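Local coordinates for SalCYP truncation (Salinispora tropica, PDB 7ABB), which belongs to the cytochrome P450 family and binds heme c within a predominantly helical fold, its specific role being left open, at residues 107-111 with 347-351; 128-132 with 244-248; 160-164 with 182-186; 256-260 with 323-327. All coordinates share one frame. Residue numbers count along the deposited sequence, not the author numbering.

Contact 1. Residues 107-111 with 347-351; sequences LTPAI and YARAQ
Residues 108-111 form the first turn of helix 108-120, with Ile111 N bonded to Leu107 O at 3.1 Å, and 347-351 lie near the start of helix 345-362, with Gln351 N bonded to Tyr347 O at 3.0 Å. The register is set by CA pairs: Leu107-Tyr347 at 8.8 Å, Thr108-Ala350 at 7.0 Å and Ile111-Gln351 at 6.7 Å. By the usual P450 nomenclature these are helices D and L, two members of the family's D-E-I-L four-helix core, and Ala348 on L touches heme c. Tyr347 uses a t rotamer at chi1 that swings its ring across to meet two methyls: Leu107 CD1 is 3.5 Å and Ile111 CD1 3.7 Å from Tyr347 CE1. Both aliphatic side chains are m,t and therefore extended, long enough to span the gap. Small Ala350 lets the helices come close; its CB is 4.4 Å from Ile111 CD1 and 4.1 Å from Thr108 OG1, a hydroxyl bonded to Ala104 O. Ile111 CG2 rests 4.2 Å from Gln351 CA. On helix 130-147, Asn142 O bonds Tyr347 OH and Asn142 ND2 bonds Gln351 OE1, while Gln351 NE2 turns back weakly to Tyr347 O at 3.4 Å.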
loop_
_atom_site.group_PDB
_atom_site.type_symbol
_atom_site.label_atom_id
_atom_site.label_comp_id
_atom_site.label_asym_id
_atom_site.label_seq_id
_atom_site.Cartn_x
_atom_site.Cartn_y
_atom_site.Cartn_z
ATOM N N LEU A 107 16.304 4.601 -9.124
ATOM C CA LEU A 107 15.387 3.923 -10.019
ATOM C C LEU A 107 14.390 4.869 -10.669
ATOM O O LEU A 107 13.616 4.426 -11.523
ATOM C CB LEU A 107 14.630 2.829 -9.265
ATOM C CG LEU A 107 15.469 1.663 -8.719
ATOM C CD1 LEU A 107 14.628 0.771 -7.849
ATOM C CD2 LEU A 107 16.041 0.865 -9.848
ATOM N N THR A 108 14.430 6.156 -10.339
ATOM C CA THR A 108 13.365 7.036 -10.819
ATOM C C THR A 108 13.458 7.310 -12.321
ATOM O O THR A 108 12.417 7.383 -12.979
ATOM C CB THR A 108 13.349 8.328 -9.997
ATOM O OG1 THR A 108 12.868 8.022 -8.692
ATOM C CG2 THR A 108 12.409 9.373 -10.600
ATOM N N PRO A 109 14.640 7.435 -12.938
ATOM C CA PRO A 109 14.639 7.573 -14.404
ATOM C C PRO A 109 13.924 6.420 -15.093
ATOM O O PRO A 109 13.184 6.634 -16.064
ATOM C CB PRO A 109 16.133 7.677 -14.736
ATOM C CG PRO A 109 16.711 8.347 -13.505
ATOM C CD PRO A 109 15.982 7.674 -12.379
ATOM N N ALA A 110 14.086 5.190 -14.590
ATOM C CA ALA A 110 13.374 4.054 -15.175
ATOM C C ALA A 110 11.871 4.143 -14.921
ATOM O O ALA A 110 11.068 3.895 -15.827
ATOM C CB ALA A 110 13.956 2.746 -14.621
ATOM N N ILE A 111 11.478 4.511 -13.703
ATOM C CA ILE A 111 10.066 4.691 -13.385
ATOM C C ILE A 111 9.453 5.740 -14.297
ATOM O O ILE A 111 8.355 5.564 -14.842
ATOM C CB ILE A 111 9.911 5.094 -11.912
ATOM C CG1 ILE A 111 10.371 3.979 -10.973
ATOM C CG2 ILE A 111 8.459 5.492 -11.634
ATOM C CD1 ILE A 111 10.459 4.446 -9.544
ATOM N N TYR A 347 9.543 3.912 -2.196
ATOM C CA TYR A 347 9.357 3.481 -3.585
ATOM C C TYR A 347 7.941 3.790 -4.043
ATOM O O TYR A 347 7.738 4.208 -5.189
ATOM C CB TYR A 347 9.664 1.982 -3.731
ATOM C CG TYR A 347 10.012 1.559 -5.143
ATOM C CD1 TYR A 347 11.029 2.190 -5.822
ATOM C CD2 TYR A 347 9.361 0.507 -5.756
ATOM C CE1 TYR A 347 11.376 1.812 -7.104
ATOM C CE2 TYR A 347 9.704 0.110 -7.048
ATOM C CZ TYR A 347 10.710 0.775 -7.712
ATOM O OH TYR A 347 11.086 0.412 -8.996
ATOM N N ALA A 348 6.960 3.552 -3.178
ATOM C CA ALA A 348 5.574 3.898 -3.496
ATOM C C ALA A 348 5.437 5.391 -3.755
ATOM O O ALA A 348 4.814 5.806 -4.741
ATOM C CB ALA A 348 4.654 3.455 -2.354
ATOM N N ARG A 349 6.002 6.222 -2.879
ATOM C CA ARG A 349 5.979 7.668 -3.079
ATOM C C ARG A 349 6.566 8.054 -4.440
ATOM O O ARG A 349 6.009 8.898 -5.157
ATOM C CB ARG A 349 6.749 8.355 -1.962
ATOM C CG ARG A 349 6.008 8.432 -0.644
ATOM C CD ARG A 349 6.904 8.978 0.432
ATOM N NE ARG A 349 6.087 9.389 1.563
ATOM C CZ ARG A 349 6.157 8.883 2.783
ATOM N NH1 ARG A 349 7.045 7.947 3.114
ATOM N NH2 ARG A 349 5.317 9.343 3.722
ATOM N N ALA A 350 7.726 7.492 -4.774
ATOM C CA ALA A 350 8.361 7.826 -6.053
ATOM C C ALA A 350 7.469 7.422 -7.216
ATOM O O ALA A 350 7.340 8.163 -8.200
ATOM C CB ALA A 350 9.734 7.154 -6.162
ATOM N N GLN A 351 6.834 6.256 -7.126
ATOM C CA GLN A 351 5.979 5.815 -8.229
ATOM C C GLN A 351 4.761 6.715 -8.399
ATOM O O GLN A 351 4.363 7.009 -9.544
ATOM C CB GLN A 351 5.520 4.385 -8.004
ATOM C CG GLN A 351 6.615 3.360 -8.118
ATOM C CD GLN A 351 6.094 1.991 -7.872
ATOM O OE1 GLN A 351 5.451 1.419 -8.735
ATOM N NE2 GLN A 351 6.354 1.449 -6.676
#

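Contact 2. Residues 128-132 with 244-248; sequences VSFSD and MANGI
Strand residues 128-129 run straight into helix 130-147, whose opening at 130-132 is a wider pi-type turn, while 244-248 are regular alpha helix in the middle of helix 238-253, with Ile248 N bonded to Met244 O at 3.1 Å. The closest backbone approach is Ser131 CA to Ala245 CA, 6.5 Å. The large bump is Phe130, thrown across in a t rotamer (chi1 178°, chi2 88°). It enters a hollow whose floor is Ala245, where the small side chain allows Phe130 CE2 to come within 3.7 Å of Ala245 CA. On one side Ile248, with t,p angles, lays CG2 over the ring, 3.7 Å from its centroid and 7° off the normal, a CH-pi contact. On another, flexible Met244 brings CE to 4.0 Å from Phe130 CZ. Phe134 and Trp359 add edge-to-face rings, so the phenyl is boxed in. Beside it, the compact Ser131 sets OG 3.4 Å from Ala245 CB. By family nomenclature this joins the start of helix E to the C-terminal half of helix I, both part of the P450 helical core. The contact is mainly apolar: methyls and helix backbone pack on the ring, and the hydroxyl at the interface, Ser131 OG, has its partner in Tyr382 OH; without a direct hydrogen bond between the segments, it rests on shape fit and burial.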
loop_
_atom_site.group_PDB
_atom_site.type_symbol
_atom_site.label_atom_id
_atom_site.label_comp_id
_atom_site.label_asym_id
_atom_site.label_seq_id
_atom_site.Cartn_x
_atom_site.Cartn_y
_atom_site.Cartn_z
ATOM N N VAL A 128 -9.100 6.114 -21.059
ATOM C CA VAL A 128 -8.351 4.956 -20.600
ATOM C C VAL A 128 -9.055 4.372 -19.385
ATOM O O VAL A 128 -9.704 5.091 -18.617
ATOM C CB VAL A 128 -6.888 5.350 -20.279
ATOM C CG1 VAL A 128 -6.787 6.233 -19.038
ATOM C CG2 VAL A 128 -5.998 4.089 -20.124
ATOM N N SER A 129 -8.903 3.060 -19.196
ATOM C CA SER A 129 -9.244 2.420 -17.931
ATOM C C SER A 129 -7.974 2.505 -17.092
ATOM O O SER A 129 -7.010 1.749 -17.293
ATOM C CB SER A 129 -9.736 0.994 -18.147
ATOM O OG SER A 129 -9.943 0.340 -16.890
ATOM N N PHE A 130 -7.957 3.465 -16.173
ATOM C CA PHE A 130 -6.708 3.947 -15.592
ATOM C C PHE A 130 -5.916 2.822 -14.929
ATOM O O PHE A 130 -4.707 2.684 -15.155
ATOM C CB PHE A 130 -7.011 5.057 -14.590
ATOM C CG PHE A 130 -5.807 5.600 -13.892
ATOM C CD1 PHE A 130 -5.070 6.634 -14.436
ATOM C CD2 PHE A 130 -5.393 5.066 -12.672
ATOM C CE1 PHE A 130 -3.946 7.132 -13.794
ATOM C CE2 PHE A 130 -4.297 5.588 -12.014
ATOM C CZ PHE A 130 -3.568 6.615 -12.570
ATOM N N SER A 131 -6.561 2.035 -14.071
ATOM C CA SER A 131 -5.778 1.057 -13.323
ATOM C C SER A 131 -5.496 -0.204 -14.137
ATOM O O SER A 131 -4.399 -0.765 -14.039
ATOM C CB SER A 131 -6.482 0.704 -12.014
ATOM O OG SER A 131 -6.479 1.842 -11.168
ATOM N N ASP A 132 -6.460 -0.669 -14.934
ATOM C CA ASP A 132 -6.268 -1.897 -15.703
ATOM C C ASP A 132 -5.220 -1.719 -16.792
ATOM O O ASP A 132 -4.367 -2.595 -16.994
ATOM C CB ASP A 132 -7.583 -2.345 -16.341
ATOM C CG ASP A 132 -8.593 -2.858 -15.338
ATOM O OD1 ASP A 132 -8.225 -3.075 -14.161
ATOM O OD2 ASP A 132 -9.760 -3.049 -15.741
ATOM N N MET A 244 -2.812 5.621 -6.500
ATOM C CA MET A 244 -2.708 6.355 -7.755
ATOM C C MET A 244 -4.087 6.654 -8.308
ATOM O O MET A 244 -4.353 7.765 -8.785
ATOM C CB MET A 244 -1.911 5.559 -8.786
ATOM C CG MET A 244 -0.429 5.542 -8.552
ATOM S SD MET A 244 0.450 4.490 -9.736
ATOM C CE MET A 244 -0.006 5.319 -11.247
ATOM N N ALA A 245 -4.969 5.661 -8.245
ATOM C CA ALA A 245 -6.291 5.765 -8.858
ATOM C C ALA A 245 -7.192 6.714 -8.078
ATOM O O ALA A 245 -7.880 7.557 -8.667
ATOM C CB ALA A 245 -6.923 4.375 -8.941
ATOM N N ASN A 246 -7.258 6.564 -6.755
ATOM C CA ASN A 246 -8.120 7.445 -5.976
ATOM C C ASN A 246 -7.658 8.890 -6.049
ATOM O O ASN A 246 -8.499 9.806 -6.058
ATOM C CB ASN A 246 -8.167 6.961 -4.529
ATOM C CG ASN A 246 -9.158 5.843 -4.330
ATOM O OD1 ASN A 246 -10.357 6.014 -4.566
ATOM N ND2 ASN A 246 -8.669 4.688 -3.883
ATOM N N GLY A 247 -6.343 9.115 -6.131
ATOM C CA GLY A 247 -5.843 10.475 -6.269
ATOM C C GLY A 247 -6.207 11.097 -7.610
ATOM O O GLY A 247 -6.708 12.224 -7.664
ATOM N N ILE A 248 -5.931 10.390 -8.714
ATOM C CA ILE A 248 -6.283 10.928 -10.031
ATOM C C ILE A 248 -7.788 11.051 -10.169
ATOM O O ILE A 248 -8.276 11.972 -10.828
ATOM C CB ILE A 248 -5.680 10.081 -11.171
ATOM C CG1 ILE A 248 -5.630 10.925 -12.442
ATOM C CG2 ILE A 248 -6.447 8.818 -11.404
ATOM C CD1 ILE A 248 -4.455 11.901 -12.415
#

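Contact 3. Residues 160-164 with 182-186; sequences INVAM and AFPAL
In P450 terms this is the F-G helix pair, helix 154-165 followed through a partly unmodelled loop by helix 182-199. The two segments run nearly antiparallel, at 150° (signed crossing -150°), with axes 9.2 Å apart, and Ile160 CA lies 5.2 Å from Ala182 CA. Such proximity suits alanine: Ala163 CB meets Ala182 CB at 3.8 Å, and Met164 CG reaches that same Ala182 CB at 3.7 Å. Ile160, m,t, extends CD1 to 3.7 Å from Ala185 CB and puts CG2 4.1 Å from Leu186 CB. Phe177, from the connecting loop, touches Ile160, Ala163 and Ala185. Leu186 is t,p and also faces Thr230 and Phe233 of helix 222-235. Although the CA-to-CB bond of Met164 points sideways, its m,t,t chain (chi3 169°) is almost fully stretched, and an unbranched thioether can thread between bulkier groups. Its methyl ends the reach: Met164 CE lies 4.0 Å from Leu186 CD2, 3.8 Å from Phe183 CD1 at the ring edge, and 3.4 Å from Phe183 CA.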
loop_
_atom_site.group_PDB
_atom_site.type_symbol
_atom_site.label_atom_id
_atom_site.label_comp_id
_atom_site.label_asym_id
_atom_site.label_seq_id
_atom_site.Cartn_x
_atom_site.Cartn_y
_atom_site.Cartn_z
ATOM N N ILE A 160 -1.402 -13.200 -12.732
ATOM C CA ILE A 160 -1.555 -13.689 -11.364
ATOM C C ILE A 160 -2.208 -12.621 -10.495
ATOM O O ILE A 160 -3.168 -12.886 -9.762
ATOM C CB ILE A 160 -0.191 -14.120 -10.797
ATOM C CG1 ILE A 160 0.333 -15.332 -11.575
ATOM C CG2 ILE A 160 -0.312 -14.436 -9.306
ATOM C CD1 ILE A 160 1.713 -15.815 -11.134
ATOM N N ASN A 161 -1.691 -11.395 -10.570
ATOM C CA ASN A 161 -2.199 -10.315 -9.735
ATOM C C ASN A 161 -3.681 -10.064 -9.998
ATOM O O ASN A 161 -4.472 -9.910 -9.063
ATOM C CB ASN A 161 -1.381 -9.053 -9.991
ATOM C CG ASN A 161 -1.911 -7.859 -9.241
ATOM O OD1 ASN A 161 -2.923 -7.278 -9.624
ATOM N ND2 ASN A 161 -1.228 -7.474 -8.180
ATOM N N VAL A 162 -4.075 -10.027 -11.272
ATOM C CA VAL A 162 -5.472 -9.767 -11.624
ATOM C C VAL A 162 -6.377 -10.887 -11.121
ATOM O O VAL A 162 -7.476 -10.636 -10.612
ATOM C CB VAL A 162 -5.597 -9.573 -13.147
ATOM C CG1 VAL A 162 -7.062 -9.600 -13.588
ATOM C CG2 VAL A 162 -4.929 -8.266 -13.558
ATOM N N ALA A 163 -5.950 -12.141 -11.279
ATOM C CA ALA A 163 -6.749 -13.256 -10.781
ATOM C C ALA A 163 -6.950 -13.160 -9.273
ATOM O O ALA A 163 -8.013 -13.517 -8.754
ATOM C CB ALA A 163 -6.084 -14.581 -11.147
ATOM N N MET A 164 -5.939 -12.671 -8.554
ATOM C CA MET A 164 -6.067 -12.533 -7.110
ATOM C C MET A 164 -7.062 -11.439 -6.752
ATOM O O MET A 164 -7.880 -11.612 -5.845
ATOM C CB MET A 164 -4.702 -12.248 -6.492
ATOM C CG MET A 164 -3.762 -13.434 -6.576
ATOM S SD MET A 164 -2.232 -13.202 -5.649
ATOM C CE MET A 164 -1.572 -14.851 -5.700
ATOM N N ALA A 182 -4.193 -19.057 -8.807
ATOM C CA ALA A 182 -3.402 -17.832 -8.778
ATOM C C ALA A 182 -2.244 -17.942 -7.787
ATOM O O ALA A 182 -1.073 -17.835 -8.165
ATOM C CB ALA A 182 -4.302 -16.644 -8.437
ATOM N N PHE A 183 -2.550 -18.153 -6.504
ATOM C CA PHE A 183 -1.479 -18.222 -5.512
ATOM C C PHE A 183 -0.506 -19.366 -5.778
ATOM O O PHE A 183 0.712 -19.132 -5.686
ATOM C CB PHE A 183 -2.067 -18.316 -4.097
ATOM C CG PHE A 183 -1.037 -18.196 -3.008
ATOM C CD1 PHE A 183 -0.376 -16.996 -2.795
ATOM C CD2 PHE A 183 -0.722 -19.276 -2.207
ATOM C CE1 PHE A 183 0.582 -16.886 -1.804
ATOM C CE2 PHE A 183 0.231 -19.168 -1.212
ATOM C CZ PHE A 183 0.883 -17.975 -1.009
ATOM N N PRO A 184 -0.941 -20.588 -6.101
ATOM C CA PRO A 184 0.032 -21.624 -6.498
ATOM C C PRO A 184 0.958 -21.189 -7.619
ATOM O O PRO A 184 2.146 -21.535 -7.609
ATOM C CB PRO A 184 -0.867 -22.791 -6.923
ATOM C CG PRO A 184 -2.113 -22.606 -6.147
ATOM C CD PRO A 184 -2.307 -21.127 -5.993
ATOM N N ALA A 185 0.441 -20.440 -8.598
ATOM C CA ALA A 185 1.291 -19.952 -9.678
ATOM C C ALA A 185 2.345 -18.995 -9.142
ATOM O O ALA A 185 3.505 -19.027 -9.567
ATOM C CB ALA A 185 0.437 -19.268 -10.750
ATOM N N LEU A 186 1.957 -18.123 -8.214
ATOM C CA LEU A 186 2.932 -17.239 -7.593
ATOM C C LEU A 186 3.992 -18.041 -6.846
ATOM O O LEU A 186 5.184 -17.727 -6.919
ATOM C CB LEU A 186 2.230 -16.271 -6.642
ATOM C CG LEU A 186 3.149 -15.339 -5.860
ATOM C CD1 LEU A 186 3.947 -14.466 -6.800
ATOM C CD2 LEU A 186 2.338 -14.480 -4.897
#

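Contact 4. Residues 256-260 with 323-327; sequences GDRHR and VDFDR
This is a mixed polar and aromatic contact at the protein surface, where a short helix meets the long irregular loop that precedes helix 345-362, the region called the meander in P450s. Residues 256-260 are alpha-helical, with Arg260 N bonded to Gly256 O at 3.0 Å. Residues 324-327 make a type I beta turn closed by Arg327 N to Asp324 O at 3.0 Å; within it Asp324 OD1 takes Asp326 N at 2.9 Å, an Asx turn. The CA atoms of Asp257 and Phe325 are 8.3 Å apart. Arg260 (t,p,t) and Asp326 (m) form an end-on bidentate salt bridge, NH1 to OD2 2.9 Å and NH2 to OD1 2.8 Å, while Arg260 NE pairs with Asp264. Phe325, also m, turns its ring edge to the helix: CE2 is 3.7 Å from Asp257 O and CD2 4.0 Å from Arg260 CG, so the long arginine offers an aliphatic stem as well as charge. The carboxylate of Asp257 reaches the loop backbone through water. One water donates to Asp257 OD2 (2.6 Å) and Val323 O (2.7 Å); another donates to Asp257 OD1 (3.2 Å) and accepts from Phe325 N (3.0 Å). His250 of helix 238-253 also binds Asp257 OD2. On the inner side Val323 and Phe325 pack on Phe275 of helix 268-278, and Leu251 of helix 238-253 touches Phe325 and Asp257.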
loop_
_atom_site.group_PDB
_atom_site.type_symbol
_atom_site.label_atom_id
_atom_site.label_comp_id
_atom_site.label_asym_id
_atom_site.label_seq_id
_atom_site.Cartn_x
_atom_site.Cartn_y
_atom_site.Cartn_z
ATOM N N GLY A 256 -10.300 22.679 -9.434
ATOM C CA GLY A 256 -9.421 23.532 -8.644
ATOM C C GLY A 256 -8.155 22.824 -8.186
ATOM O O GLY A 256 -7.056 23.383 -8.262
ATOM N N ASP A 257 -8.302 21.602 -7.649
ATOM C CA ASP A 257 -7.133 20.827 -7.225
ATOM C C ASP A 257 -6.302 20.356 -8.419
ATOM O O ASP A 257 -5.067 20.339 -8.355
ATOM C CB ASP A 257 -7.572 19.627 -6.385
ATOM C CG ASP A 257 -8.069 20.032 -4.996
ATOM O OD1 ASP A 257 -7.579 21.054 -4.473
ATOM O OD2 ASP A 257 -8.949 19.342 -4.447
ATOM N N ARG A 258 -6.962 19.945 -9.510
ATOM C CA ARG A 258 -6.229 19.593 -10.721
ATOM C C ARG A 258 -5.393 20.772 -11.209
ATOM O O ARG A 258 -4.200 20.619 -11.515
ATOM C CB ARG A 258 -7.217 19.128 -11.791
ATOM C CG ARG A 258 -6.551 18.681 -13.065
ATOM C CD ARG A 258 -7.567 18.018 -14.020
ATOM N NE ARG A 258 -8.537 18.920 -14.653
ATOM C CZ ARG A 258 -9.830 19.016 -14.362
ATOM N NH1 ARG A 258 -10.394 18.331 -13.356
ATOM N NH2 ARG A 258 -10.567 19.862 -15.086
ATOM N N HIS A 259 -6.008 21.952 -11.303
ATOM C CA HIS A 259 -5.278 23.138 -11.739
ATOM C C HIS A 259 -4.122 23.443 -10.800
ATOM O O HIS A 259 -3.051 23.864 -11.241
ATOM C CB HIS A 259 -6.203 24.354 -11.808
ATOM C CG HIS A 259 -7.286 24.267 -12.836
ATOM N ND1 HIS A 259 -7.227 23.440 -13.937
ATOM C CD2 HIS A 259 -8.457 24.942 -12.936
ATOM C CE1 HIS A 259 -8.322 23.599 -14.662
ATOM N NE2 HIS A 259 -9.085 24.499 -14.072
ATOM N N ARG A 260 -4.325 23.279 -9.494
ATOM C CA ARG A 260 -3.238 23.538 -8.561
ATOM C C ARG A 260 -2.085 22.575 -8.800
ATOM O O ARG A 260 -0.924 22.986 -8.847
ATOM C CB ARG A 260 -3.735 23.431 -7.121
ATOM C CG ARG A 260 -2.660 23.657 -6.069
ATOM C CD ARG A 260 -2.213 25.101 -5.971
ATOM N NE ARG A 260 -1.154 25.259 -4.983
ATOM C CZ ARG A 260 -1.367 25.310 -3.668
ATOM N NH1 ARG A 260 -2.599 25.218 -3.192
ATOM N NH2 ARG A 260 -0.350 25.455 -2.830
ATOM N N VAL A 323 -9.604 17.462 1.247
ATOM C CA VAL A 323 -8.294 17.378 0.620
ATOM C C VAL A 323 -7.719 18.790 0.612
ATOM O O VAL A 323 -8.275 19.692 -0.025
ATOM C CB VAL A 323 -8.389 16.807 -0.804
ATOM C CG1 VAL A 323 -7.045 16.916 -1.522
ATOM C CG2 VAL A 323 -8.835 15.357 -0.744
ATOM N N ASP A 324 -6.629 18.997 1.352
ATOM C CA ASP A 324 -6.038 20.328 1.478
ATOM C C ASP A 324 -4.540 20.178 1.248
ATOM O O ASP A 324 -3.814 19.735 2.140
ATOM C CB ASP A 324 -6.346 20.941 2.846
ATOM C CG ASP A 324 -5.797 22.329 2.983
ATOM O OD1 ASP A 324 -5.148 22.812 2.025
ATOM O OD2 ASP A 324 -6.053 22.974 4.038
ATOM N N PHE A 325 -4.084 20.511 0.039
ATOM C CA PHE A 325 -2.663 20.379 -0.254
ATOM C C PHE A 325 -1.807 21.272 0.629
ATOM O O PHE A 325 -0.603 21.016 0.772
ATOM C CB PHE A 325 -2.359 20.737 -1.706
ATOM C CG PHE A 325 -3.003 19.838 -2.725
ATOM C CD1 PHE A 325 -3.527 18.608 -2.394
ATOM C CD2 PHE A 325 -3.078 20.259 -4.027
ATOM C CE1 PHE A 325 -4.112 17.799 -3.379
ATOM C CE2 PHE A 325 -3.662 19.466 -5.020
ATOM C CZ PHE A 325 -4.185 18.242 -4.675
ATOM N N ASP A 326 -2.396 22.326 1.196
ATOM C CA ASP A 326 -1.695 23.256 2.069
ATOM C C ASP A 326 -1.849 22.913 3.545
ATOM O O ASP A 326 -1.473 23.721 4.393
ATOM C CB ASP A 326 -2.191 24.674 1.785
ATOM C CG ASP A 326 -1.907 25.092 0.355
ATOM O OD1 ASP A 326 -0.756 24.929 -0.088
ATOM O OD2 ASP A 326 -2.830 25.590 -0.327
ATOM N N ARG A 327 -2.386 21.735 3.859
ATOM C CA ARG A 327 -2.543 21.294 5.237
ATOM C C ARG A 327 -1.226 21.458 5.990
ATOM O O ARG A 327 -0.178 20.959 5.562
ATOM C CB ARG A 327 -3.019 19.839 5.236
ATOM C CG ARG A 327 -3.329 19.255 6.582
ATOM C CD ARG A 327 -4.007 17.891 6.458
ATOM N NE ARG A 327 -5.344 17.983 5.865
ATOM C CZ ARG A 327 -6.452 18.241 6.558
ATOM N NH1 ARG A 327 -6.391 18.460 7.869
ATOM N NH2 ARG A 327 -7.626 18.302 5.954
HETATM O O HOH W 1 -9.940 20.013 -2.085
HETATM O O HOH W 2 -5.949 21.838 -1.825
#

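Burial and chemistry change together across the four contacts. Contact 2 is fully buried and contacts 1 and 3 partly so, and all three join helices mainly by apolar side chains; contact 4, at the surface, instead combines a salt bridge with bridging waters. Helix 345-362, used directly in contact 1, also lines contact 2 through Trp359, while helix 130-147, which supplies contact 2, takes the polar ends of Tyr347 and Gln351 in contact 1 through Asn142; their centres are about 17 Å apart. Contact 1 alone includes a residue touching heme c. Contact 2 is linked in sequence to contact 4 through consecutive helices 238-253 and 255-263, whereas contacts 3 and 4, centres about 37 Å apart, flank the chain's centre.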